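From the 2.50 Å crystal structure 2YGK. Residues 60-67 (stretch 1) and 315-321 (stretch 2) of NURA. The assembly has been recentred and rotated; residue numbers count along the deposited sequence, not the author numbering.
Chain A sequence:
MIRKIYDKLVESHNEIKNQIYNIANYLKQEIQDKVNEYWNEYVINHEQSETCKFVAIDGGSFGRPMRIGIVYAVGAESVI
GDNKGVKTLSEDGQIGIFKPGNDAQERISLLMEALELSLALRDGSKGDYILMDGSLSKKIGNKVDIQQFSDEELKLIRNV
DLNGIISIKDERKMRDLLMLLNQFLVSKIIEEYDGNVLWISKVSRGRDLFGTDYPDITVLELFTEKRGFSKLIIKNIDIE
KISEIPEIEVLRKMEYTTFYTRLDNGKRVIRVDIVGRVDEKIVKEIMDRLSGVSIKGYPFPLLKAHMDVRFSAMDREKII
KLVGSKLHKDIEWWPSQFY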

# COMPACT_ATOMS: atom_id res chain seq x y z
N GLY A 60 13.20 4.97 7.56
CA GLY A 60 12.95 3.78 6.75
C GLY A 60 12.24 2.76 7.59
O GLY A 60 12.41 2.77 8.81
N SER A 61 11.47 1.88 6.95
CA SER A 61 10.66 0.92 7.65
C SER A 61 10.12 -0.16 6.73
O SER A 61 10.07 0.02 5.54
CB SER A 61 9.42 1.59 8.25
OG SER A 61 8.43 1.65 7.24
N PHE A 62 9.70 -1.28 7.31
CA PHE A 62 9.02 -2.30 6.58
C PHE A 62 8.38 -3.25 7.56
O PHE A 62 8.78 -3.32 8.72
CB PHE A 62 9.97 -3.04 5.62
CG PHE A 62 10.64 -4.23 6.22
CD1 PHE A 62 11.77 -4.06 7.02
CD2 PHE A 62 10.12 -5.51 6.02
CE1 PHE A 62 12.40 -5.17 7.61
CE2 PHE A 62 10.72 -6.64 6.61
CZ PHE A 62 11.86 -6.47 7.42
N GLY A 63 7.40 -3.98 7.08
CA GLY A 63 6.75 -5.02 7.85
C GLY A 63 6.27 -6.12 6.95
O GLY A 63 5.67 -5.83 5.92
N ARG A 64 6.57 -7.36 7.31
CA ARG A 64 6.18 -8.50 6.49
C ARG A 64 5.19 -9.39 7.25
O ARG A 64 5.51 -9.90 8.33
CB ARG A 64 7.39 -9.30 6.03
CG ARG A 64 7.03 -10.23 4.90
CD ARG A 64 8.16 -11.11 4.41
NE ARG A 64 7.63 -12.22 3.59
CZ ARG A 64 7.82 -13.53 3.80
NH1 ARG A 64 8.57 -13.99 4.81
NH2 ARG A 64 7.27 -14.42 2.98
N PRO A 65 3.98 -9.57 6.68
CA PRO A 65 2.96 -10.46 7.26
C PRO A 65 3.47 -11.88 7.38
O PRO A 65 3.87 -12.46 6.40
CB PRO A 65 1.82 -10.40 6.23
CG PRO A 65 1.99 -9.05 5.58
CD PRO A 65 3.46 -8.78 5.56
N MSE A 66 3.48 -12.40 8.58
CA MSE A 66 3.93 -13.75 8.80
C MSE A 66 3.06 -14.43 9.83
O MSE A 66 2.13 -13.81 10.37
CB MSE A 66 5.40 -13.74 9.21
CG MSE A 66 6.31 -13.74 8.00
SE MSE A 66 8.12 -13.32 8.47
CE MSE A 66 8.68 -14.95 9.35
N ARG A 67 3.33 -15.70 10.08
CA ARG A 67 2.52 -16.45 11.01
C ARG A 67 2.68 -15.92 12.44
O ARG A 67 1.69 -15.67 13.09
CB ARG A 67 2.82 -17.94 10.90
CG ARG A 67 2.33 -18.54 9.60
CD ARG A 67 2.37 -20.03 9.64
NE ARG A 67 3.72 -20.55 9.77
CZ ARG A 67 4.44 -21.11 8.78
NH1 ARG A 67 3.96 -21.22 7.54
NH2 ARG A 67 5.66 -21.55 9.05
N ASP A 315 18.30 -6.50 3.07
CA ASP A 315 18.09 -6.21 4.51
C ASP A 315 16.90 -6.98 5.04
O ASP A 315 16.97 -7.66 6.07
CB ASP A 315 17.85 -4.71 4.74
CG ASP A 315 19.00 -3.84 4.27
OD1 ASP A 315 20.16 -4.24 4.48
OD2 ASP A 315 18.74 -2.76 3.70
N ARG A 316 15.79 -6.88 4.33
CA ARG A 316 14.58 -7.60 4.67
C ARG A 316 14.79 -9.12 4.79
O ARG A 316 14.26 -9.75 5.69
CB ARG A 316 13.52 -7.36 3.61
CG ARG A 316 13.03 -5.97 3.51
CD ARG A 316 11.99 -5.86 2.43
NE ARG A 316 11.30 -4.58 2.56
CZ ARG A 316 11.53 -3.50 1.81
NH1 ARG A 316 12.44 -3.55 0.83
NH2 ARG A 316 10.84 -2.38 2.06
N GLU A 317 15.55 -9.69 3.86
CA GLU A 317 15.87 -11.10 3.86
C GLU A 317 16.58 -11.46 5.16
O GLU A 317 16.17 -12.39 5.84
CB GLU A 317 16.74 -11.43 2.63
CG GLU A 317 17.02 -12.92 2.36
CD GLU A 317 17.89 -13.16 1.08
OE1 GLU A 317 18.27 -12.16 0.39
OE2 GLU A 317 18.19 -14.35 0.80
N LYS A 318 17.62 -10.71 5.50
CA LYS A 318 18.40 -10.97 6.71
C LYS A 318 17.54 -10.96 7.97
O LYS A 318 17.63 -11.86 8.80
CB LYS A 318 19.50 -9.91 6.89
CG LYS A 318 20.61 -9.96 5.86
CD LYS A 318 21.54 -11.14 6.12
CE LYS A 318 22.71 -11.21 5.13
NZ LYS A 318 23.60 -12.39 5.41
N ILE A 319 16.71 -9.92 8.09
CA ILE A 319 15.89 -9.68 9.28
C ILE A 319 14.99 -10.89 9.52
O ILE A 319 15.01 -11.47 10.62
CB ILE A 319 15.03 -8.36 9.16
CG1 ILE A 319 15.89 -7.10 8.92
CG2 ILE A 319 14.15 -8.15 10.38
CD1 ILE A 319 16.58 -6.49 10.14
N ILE A 320 14.24 -11.28 8.48
CA ILE A 320 13.33 -12.44 8.56
C ILE A 320 14.05 -13.73 8.98
O ILE A 320 13.62 -14.43 9.89
CB ILE A 320 12.61 -12.73 7.22
CG1 ILE A 320 11.93 -11.48 6.69
CG2 ILE A 320 11.57 -13.82 7.41
CD1 ILE A 320 11.42 -10.59 7.79
N LYS A 321 15.15 -14.02 8.29
CA LYS A 321 16.01 -15.12 8.66
C LYS A 321 16.36 -15.09 10.14
O LYS A 321 16.25 -16.12 10.81
CB LYS A 321 17.29 -15.12 7.80
CG LYS A 321 17.07 -15.78 6.43
CD LYS A 321 18.24 -15.58 5.47
CE LYS A 321 17.90 -16.17 4.10
NZ LYS A 321 19.10 -16.33 3.23

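This is a small, largely apolar strand-on-helix contact, built around the ring of Phe-62 and the side chain of Ile-320 and made without a single hydrogen bond or salt bridge between the two stretches. The strand, residues 60-65, and the helix, residues 315-321, lie about 250 residues apart in one chain; their axes approach to 10.3 Å, and their N-to-C directions differ by 53°. That spacing leaves room for a layer of side chains between the backbones, and the nearest CA atoms confirm it: Phe-62 CA lies 7.9 Å from Arg-316 CA, and Arg-64 CA lies 8.4 Å from Ile-320 CA. About 321 Å² of surface is buried, both sides summed.

The alternation of the extended strand sets which side chains face the helix. Phe-62 and Arg-64 point their CA-to-CB bonds toward the helix, whereas that of Ser-61 points away and Gly-63 has no side chain to offer. Phe-62, with chi1 at 89°, gives up more surface to the contact than any other residue. Over one face of its ring sits the aliphatic part of Arg-316: Arg-316 CG is 3.8 Å from the ring centroid and only 8° off the normal, a well-centred CH-pi interaction. Helix residues also meet the ring edge, where Phe-62 CZ comes within 4.1 Å of Ile-319 CB and 4.2 Å of Ile-320 CD1. The ring is thus touched by one helix residue on a face and by two near its plane.

Arg-316 starts sideways from the helix, yet its long side chain, with chi2 and chi3 both t, runs past the phenylalanine. Phe-62 CB and Ser-61 O lie oblique to the plane of its guanidinium; Arg-316 NE is 3.7 Å from Phe-62 CB. Arg-316 NH2 stays 4.3 Å from Ser-61 O, too far for a hydrogen bond, so the charged end adds packing here but no polar link to the strand.

Further along, Ile-320 becomes the main helix partner. Its CD1 faces the edge of Phe-62, while its CG2 lies 3.6 Å from Met-66 SE, the selenium of a selenomethionine just beyond the strand. Both are van der Waals contacts between apolar groups, and through them one isoleucine touches both Phe-62 and Met-66. Arg-64 adds a looser contact: its extended side chain brings NH1 to 4.0 Å from Ile-320 CG2, with the methyl near the plane of the guanidinium, so the group meets it edge-on rather than face-on.

The helix presents Arg-316, Ile-319 and Ile-320 to the strand, positions separated by three and four residues and therefore close to one another on its surface. Backbone hydrogen bonds such as Ile-320 N to Arg-316 O, 3.2 Å, hold this spacing. Glu-317 and Lys-321 point away and pair with each other instead, one turn apart, through a salt bridge of 3.3 Å between Lys-321 NZ and Glu-317 OE2.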